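Local coordinates for iminosuccinate reductase (Paracoccus denitrificans, PDB 6RQA), which reduces iminosuccinate to L-aspartate with NADH, regenerating the amino-group donor for the beta-hydroxyaspartate cycle that assimilates glyoxylate, at residues G281-E285 with D286-E290; V138-K141 with Y142-K146. One frame throughout, in Å; residues are numbered along the deposited sequence.

Contact 1: G281-E285 with D286-E290; sequences GLIRE and DQVGE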
ATOM      1  N   GLY A 281      -4.069  -9.399  30.703  1.00 75.87           N
ATOM      2  CA  GLY A 281      -2.896  -9.850  31.421  1.00 77.27           C
ATOM      3  C   GLY A 281      -2.800 -11.345  31.613  1.00 78.16           C
ATOM      4  O   GLY A 281      -1.886 -11.807  32.303  1.00 78.67           O
ATOM      5  N   LEU A 282      -3.718 -12.117  31.025  1.00 87.55           N
ATOM      6  CA  LEU A 282      -3.685 -13.567  31.180  1.00 87.02           C
ATOM      7  C   LEU A 282      -2.454 -14.178  30.525  1.00 79.21           C
ATOM      8  O   LEU A 282      -1.928 -15.183  31.016  1.00 83.41           O
ATOM      9  CB  LEU A 282      -4.959 -14.180  30.598  1.00 89.83           C
ATOM     10  CG  LEU A 282      -6.266 -13.814  31.302  1.00 87.17           C
ATOM     11  CD1 LEU A 282      -7.460 -14.135  30.418  1.00 89.00           C
ATOM     12  CD2 LEU A 282      -6.375 -14.542  32.633  1.00 84.22           C
ATOM     13  N   ILE A 283      -1.986 -13.596  29.420  1.00 66.82           N
ATOM     14  CA  ILE A 283      -0.797 -14.067  28.722  1.00 63.43           C
ATOM     15  C   ILE A 283       0.055 -12.867  28.335  1.00 74.08           C
ATOM     16  O   ILE A 283      -0.395 -11.719  28.356  1.00 76.88           O
ATOM     17  CB  ILE A 283      -1.138 -14.893  27.461  1.00 60.76           C
ATOM     18  CG1 ILE A 283      -1.944 -14.044  26.476  1.00 57.24           C
ATOM     19  CG2 ILE A 283      -1.892 -16.163  27.831  1.00 66.90           C
ATOM     20  CD1 ILE A 283      -2.180 -14.713  25.143  1.00 67.37           C
ATOM     21  N   ARG A 284       1.303 -13.150  27.977  1.00 73.28           N
ATOM     22  CA  ARG A 284       2.221 -12.157  27.447  1.00 79.45           C
ATOM     23  C   ARG A 284       2.649 -12.571  26.045  1.00 78.14           C
ATOM     24  O   ARG A 284       2.590 -13.747  25.679  1.00 80.97           O
ATOM     25  CB  ARG A 284       3.443 -11.979  28.359  1.00 95.50           C
ATOM     26  CG  ARG A 284       4.050 -13.279  28.860  1.00105.20           C
ATOM     27  CD  ARG A 284       5.179 -13.008  29.844  1.00110.37           C
ATOM     28  NE  ARG A 284       5.812 -14.238  30.313  1.00115.79           N
ATOM     29  CZ  ARG A 284       5.431 -14.910  31.395  1.00119.82           C
ATOM     30  NH1 ARG A 284       6.067 -16.019  31.746  1.00122.69           N
ATOM     31  NH2 ARG A 284       4.416 -14.472  32.127  1.00121.50           N
ATOM     32  N   GLU A 285       3.082 -11.583  25.255  1.00 73.07           N
ATOM     33  CA  GLU A 285       3.335 -11.830  23.838  1.00 69.08           C
ATOM     34  C   GLU A 285       4.476 -12.814  23.608  1.00 74.20           C
ATOM     35  O   GLU A 285       4.523 -13.448  22.547  1.00 76.17           O
ATOM     36  CB  GLU A 285       3.627 -10.518  23.107  1.00 68.33           C
ATOM     37  CG  GLU A 285       4.964  -9.882  23.444  1.00 84.91           C
ATOM     38  CD  GLU A 285       5.520  -9.066  22.290  1.00102.39           C
ATOM     39  OE1 GLU A 285       5.478  -9.557  21.142  1.00103.39           O
ATOM     40  OE2 GLU A 285       5.993  -7.935  22.529  1.00110.23           O
ATOM     41  N   ASP A 286       5.293 -13.047  24.630  1.00 69.01           N
ATOM     42  CA  ASP A 286       6.425 -13.980  24.417  1.00 67.44           C
ATOM     43  C   ASP A 286       5.934 -15.407  24.581  1.00 66.57           C
ATOM     44  O   ASP A 286       6.647 -16.314  24.256  1.00 76.65           O
ATOM     45  CB  ASP A 286       7.683 -13.610  25.202  1.00 80.29           C
ATOM     46  CG  ASP A 286       7.433 -13.156  26.617  1.00 90.99           C
ATOM     47  OD1 ASP A 286       7.745 -12.007  26.905  1.00 93.98           O
ATOM     48  OD2 ASP A 286       6.977 -13.970  27.416  1.00 95.35           O
ATOM     49  N   GLN A 287       4.734 -15.565  25.091  1.00 72.18           N
ATOM     50  CA  GLN A 287       4.116 -16.881  25.179  1.00 72.24           C
ATOM     51  C   GLN A 287       3.367 -17.263  23.910  1.00 70.42           C
ATOM     52  O   GLN A 287       2.746 -18.331  23.871  1.00 67.93           O
ATOM     53  CB  GLN A 287       3.164 -16.939  26.377  1.00 72.00           C
ATOM     54  CG  GLN A 287       3.853 -16.819  27.725  1.00 75.86           C
ATOM     55  CD  GLN A 287       2.869 -16.773  28.876  1.00 76.75           C
ATOM     56  OE1 GLN A 287       1.715 -16.381  28.707  1.00 71.96           O
ATOM     57  NE2 GLN A 287       3.322 -17.180  30.057  1.00 83.12           N
ATOM     58  N   VAL A 288       3.407 -16.423  22.883  1.00 69.08           N
ATOM     59  CA  VAL A 288       2.720 -16.672  21.621  1.00 64.30           C
ATOM     60  C   VAL A 288       3.755 -17.184  20.627  1.00 58.13           C
ATOM     61  O   VAL A 288       4.643 -16.438  20.200  1.00 65.94           O
ATOM     62  CB  VAL A 288       2.019 -15.409  21.104  1.00 60.32           C
ATOM     63  CG1 VAL A 288       1.383 -15.669  19.751  1.00 61.38           C
ATOM     64  CG2 VAL A 288       0.975 -14.937  22.106  1.00 58.86           C
ATOM     65  N   GLY A 289       3.643 -18.457  20.254  1.00 49.04           N
ATOM     66  CA  GLY A 289       4.590 -19.072  19.352  1.00 38.55           C
ATOM     67  C   GLY A 289       4.294 -18.779  17.893  1.00 39.72           C
ATOM     68  O   GLY A 289       3.376 -18.041  17.538  1.00 34.69           O
ATOM     69  N   GLU A 290       5.107 -19.381  17.029  1.00 48.19           N
ATOM     70  CA  GLU A 290       4.984 -19.230  15.585  1.00 48.37           C
ATOM     71  C   GLU A 290       4.739 -20.594  14.962  1.00 52.95           C
ATOM     72  O   GLU A 290       5.507 -21.534  15.196  1.00 54.96           O
ATOM     73  CB  GLU A 290       6.240 -18.595  14.984  1.00 54.60           C
ATOM     74  CG  GLU A 290       6.571 -17.218  15.533  1.00 60.85           C
ATOM     75  CD  GLU A 290       7.844 -16.647  14.939  1.00 75.45           C
ATOM     76  OE1 GLU A 290       8.421 -17.289  14.036  1.00 75.02           O
ATOM     77  OE2 GLU A 290       8.269 -15.555  15.375  1.00 83.91           O
TER
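The amide nitrogen of Gln287 lies over the Arg284 guanidinium: NE2 is 3.3 Å above its plane, over the centre. The amide and guanidinium planes are 37° apart, so this is an inclined overlap and not a parallel stack. Asp286 approaches the same guanidinium from its edge, OD2 lying 3.1 Å from Arg284 NE in a salt bridge whose N-H...O angle of 122° marks the hydrogen bond as weak. Arg284 CG lies between its backbone N and carbonyl carbon (chi1 44°), and the extended chain beyond it carries the guanidinium out between the Asp286 carboxylate at its edge and the Gln287 amide over one face. The other end of the Gln287 amide is tied to the backbone: OE1 takes a weak but fairly straight bond from Arg284 N at 3.3 Å. Backbone bonds Gln287 N to Arg284 O (2.9 Å) and Val288 N to Glu285 O (3.2 Å) span three residues each, the signature of the 3-10 turn that leads into strand 288-290, an outermost strand of the parallel sheet in the Rossmann-type NAD-binding domain. On the buried side, Ile283 CD1 and Val288 CG2 stand 4.4 Å apart, and both side chains pack on Ile260 of the adjacent strand 259-262. Val288 also touches helix 265-270 and Ile283 touches helix 275-279, while Gly289 joins Ile260 through a backbone hydrogen bond.

Contact 2: V138-K141 with Y142-K146; sequences VSIK and YLAPK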
ATOM      1  N   VAL A 138      -2.399 -26.118   7.394  1.00 30.04           N
ATOM      2  CA  VAL A 138      -1.011 -26.293   7.813  1.00 36.20           C
ATOM      3  C   VAL A 138      -0.934 -26.490   9.322  1.00 37.22           C
ATOM      4  O   VAL A 138      -0.213 -27.367   9.812  1.00 34.59           O
ATOM      5  CB  VAL A 138      -0.155 -25.098   7.349  1.00 31.91           C
ATOM      6  CG1 VAL A 138       1.238 -25.171   7.957  1.00 34.56           C
ATOM      7  CG2 VAL A 138      -0.069 -25.065   5.831  1.00 27.38           C
ATOM      8  N   SER A 139      -1.681 -25.683  10.080  1.00 34.68           N
ATOM      9  CA  SER A 139      -1.709 -25.851  11.529  1.00 34.69           C
ATOM     10  C   SER A 139      -2.271 -27.210  11.921  1.00 44.45           C
ATOM     11  O   SER A 139      -1.841 -27.792  12.922  1.00 46.21           O
ATOM     12  CB  SER A 139      -2.529 -24.736  12.176  1.00 41.12           C
ATOM     13  OG  SER A 139      -3.909 -24.896  11.904  1.00 45.33           O
ATOM     14  N   ILE A 140      -3.228 -27.730  11.150  1.00 41.80           N
ATOM     15  CA  ILE A 140      -3.768 -29.057  11.429  1.00 35.19           C
ATOM     16  C   ILE A 140      -2.691 -30.117  11.233  1.00 40.77           C
ATOM     17  O   ILE A 140      -2.485 -30.984  12.090  1.00 42.46           O
ATOM     18  CB  ILE A 140      -5.000 -29.333  10.549  1.00 42.86           C
ATOM     19  CG1 ILE A 140      -6.159 -28.420  10.947  1.00 42.50           C
ATOM     20  CG2 ILE A 140      -5.414 -30.794  10.646  1.00 39.95           C
ATOM     21  CD1 ILE A 140      -7.397 -28.607  10.102  1.00 47.88           C
ATOM     22  N   LYS A 141      -1.977 -30.053  10.107  1.00 36.89           N
ATOM     23  CA  LYS A 141      -0.959 -31.058   9.816  1.00 44.56           C
ATOM     24  C   LYS A 141       0.119 -31.110  10.893  1.00 46.58           C
ATOM     25  O   LYS A 141       0.656 -32.187  11.178  1.00 44.16           O
ATOM     26  CB  LYS A 141      -0.329 -30.782   8.451  1.00 43.48           C
ATOM     27  CG  LYS A 141       0.747 -31.778   8.047  1.00 44.17           C
ATOM     28  CD  LYS A 141       1.440 -31.350   6.765  1.00 55.53           C
ATOM     29  CE  LYS A 141       2.594 -32.276   6.421  1.00 50.15           C
ATOM     30  NZ  LYS A 141       3.302 -31.840   5.185  1.00 47.71           N
ATOM     31  N   TYR A 142       0.438 -29.973  11.513  1.00 47.81           N
ATOM     32  CA  TYR A 142       1.550 -29.901  12.451  1.00 48.33           C
ATOM     33  C   TYR A 142       1.135 -29.815  13.914  1.00 51.25           C
ATOM     34  O   TYR A 142       2.002 -29.929  14.787  1.00 65.57           O
ATOM     35  CB  TYR A 142       2.451 -28.701  12.114  1.00 44.83           C
ATOM     36  CG  TYR A 142       3.267 -28.882  10.851  1.00 37.62           C
ATOM     37  CD1 TYR A 142       4.476 -29.565  10.874  1.00 37.86           C
ATOM     38  CD2 TYR A 142       2.830 -28.367   9.637  1.00 40.36           C
ATOM     39  CE1 TYR A 142       5.226 -29.736   9.724  1.00 32.50           C
ATOM     40  CE2 TYR A 142       3.573 -28.532   8.480  1.00 30.76           C
ATOM     41  CZ  TYR A 142       4.770 -29.216   8.531  1.00 42.85           C
ATOM     42  OH  TYR A 142       5.513 -29.382   7.384  1.00 43.37           O
ATOM     43  N   LEU A 143      -0.153 -29.622  14.217  1.00 42.05           N
ATOM     44  CA  LEU A 143      -0.583 -29.452  15.601  1.00 45.32           C
ATOM     45  C   LEU A 143      -1.782 -30.299  16.012  1.00 42.58           C
ATOM     46  O   LEU A 143      -2.078 -30.358  17.210  1.00 41.16           O
ATOM     47  CB  LEU A 143      -0.910 -27.978  15.884  1.00 42.92           C
ATOM     48  CG  LEU A 143       0.196 -26.953  15.627  1.00 51.22           C
ATOM     49  CD1 LEU A 143      -0.346 -25.540  15.769  1.00 44.43           C
ATOM     50  CD2 LEU A 143       1.371 -27.176  16.569  1.00 53.58           C
ATOM     51  N   ALA A 144      -2.474 -30.948  15.080  1.00 38.38           N
ATOM     52  CA  ALA A 144      -3.661 -31.707  15.440  1.00 53.92           C
ATOM     53  C   ALA A 144      -3.295 -32.909  16.309  1.00 58.01           C
ATOM     54  O   ALA A 144      -2.208 -33.480  16.171  1.00 46.31           O
ATOM     55  CB  ALA A 144      -4.398 -32.184  14.192  1.00 57.17           C
ATOM     56  N   PRO A 145      -4.183 -33.307  17.219  1.00 64.17           N
ATOM     57  CA  PRO A 145      -3.918 -34.497  18.034  1.00 67.36           C
ATOM     58  C   PRO A 145      -3.768 -35.738  17.168  1.00 62.53           C
ATOM     59  O   PRO A 145      -4.342 -35.840  16.081  1.00 50.72           O
ATOM     60  CB  PRO A 145      -5.152 -34.590  18.940  1.00 70.16           C
ATOM     61  CG  PRO A 145      -5.708 -33.202  18.969  1.00 64.92           C
ATOM     62  CD  PRO A 145      -5.434 -32.636  17.610  1.00 63.80           C
ATOM     63  N   LYS A 146      -2.978 -36.684  17.665  1.00 70.43           N
ATOM     64  CA  LYS A 146      -2.714 -37.912  16.930  1.00 72.66           C
ATOM     65  C   LYS A 146      -4.001 -38.701  16.730  1.00 69.13           C
ATOM     66  O   LYS A 146      -4.686 -39.050  17.696  1.00 51.85           O
ATOM     67  CB  LYS A 146      -1.675 -38.752  17.671  1.00 85.78           C
ATOM     68  CG  LYS A 146      -1.575 -38.462  19.166  1.00 94.21           C
ATOM     69  CD  LYS A 146      -0.288 -37.715  19.508  1.00 96.93           C
ATOM     70  CE  LYS A 146      -0.527 -36.226  19.719  1.00 90.70           C
ATOM     71  NZ  LYS A 146      -1.352 -35.958  20.930  1.00 84.95           N
TER
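The Lys141 chain accompanies the Tyr142 ring outward, the aliphatic part of the lysine lying along the ring. Lys141 CG is 4.2 Å above the ring plane and displaced from the ring centre, and farther out Lys141 CD comes within 3.9 Å of Tyr142 CE2. With CG anti to the backbone N (chi1 -180°) and every later torsion extended, the lysine keeps pace with the ring to its far end, where NZ forms a salt bridge with Glu44 OE1 and Tyr142 OH a hydrogen bond with the same oxygen. Val138 meets the ring differently: its carbonyl O lies in the ring plane at the edge, 3.2 Å from Tyr142 CD2, and its CG1 stands 3.9 Å from that same carbon. Val138 O also accepts the backbone bond from Tyr142 N (3.2 Å, 140°), which spans four residues as in an alpha-helix. Two residues on, Ala144 N donates to Ile140 O at 3.0 Å and 154°, while Ala144 CB rests 3.9 Å from Ile140 CG2. Between these bonds Leu143 N makes two weak ones, to Ser139 O and Ile140 O. Ser139 OG turns elsewhere, bonding to Ser136 O and to His236 NE2. This last turn of helix 125-143, the segment leading into the first strand of the NAD-binding domain's parallel sheet, is lined by helix 36-51 beside Val138 and Lys141, helix 291-295 beside Ser139, Tyr142 and Leu143, and strand 235-239 against Ser139, Ile140 and Leu143.

How the contacts relate
Contact 2 precedes contact 1 in the chain; their centres are 20 Å apart and their nearest atoms about 7 Å, without touching. Helix 291-295 connects them indirectly: it follows strand 288-290, where contact 1 ends, and packs against Ser139, Tyr142 and Leu143 of contact 2. Neither the Val288 nor the Ser139 side chain touches the cofactor: that of Val288 is about 14 Å from bound NAD and that of Ser139 about 11 Å. Gly312, an NAD-binding residue, is a shared reference point, about 10 Å from the Val288 side chain and 8 Å from that of Ser139. In contact 2, the side chain of Ser139 is also about 6 Å from that of Met240, a second NAD-binding residue.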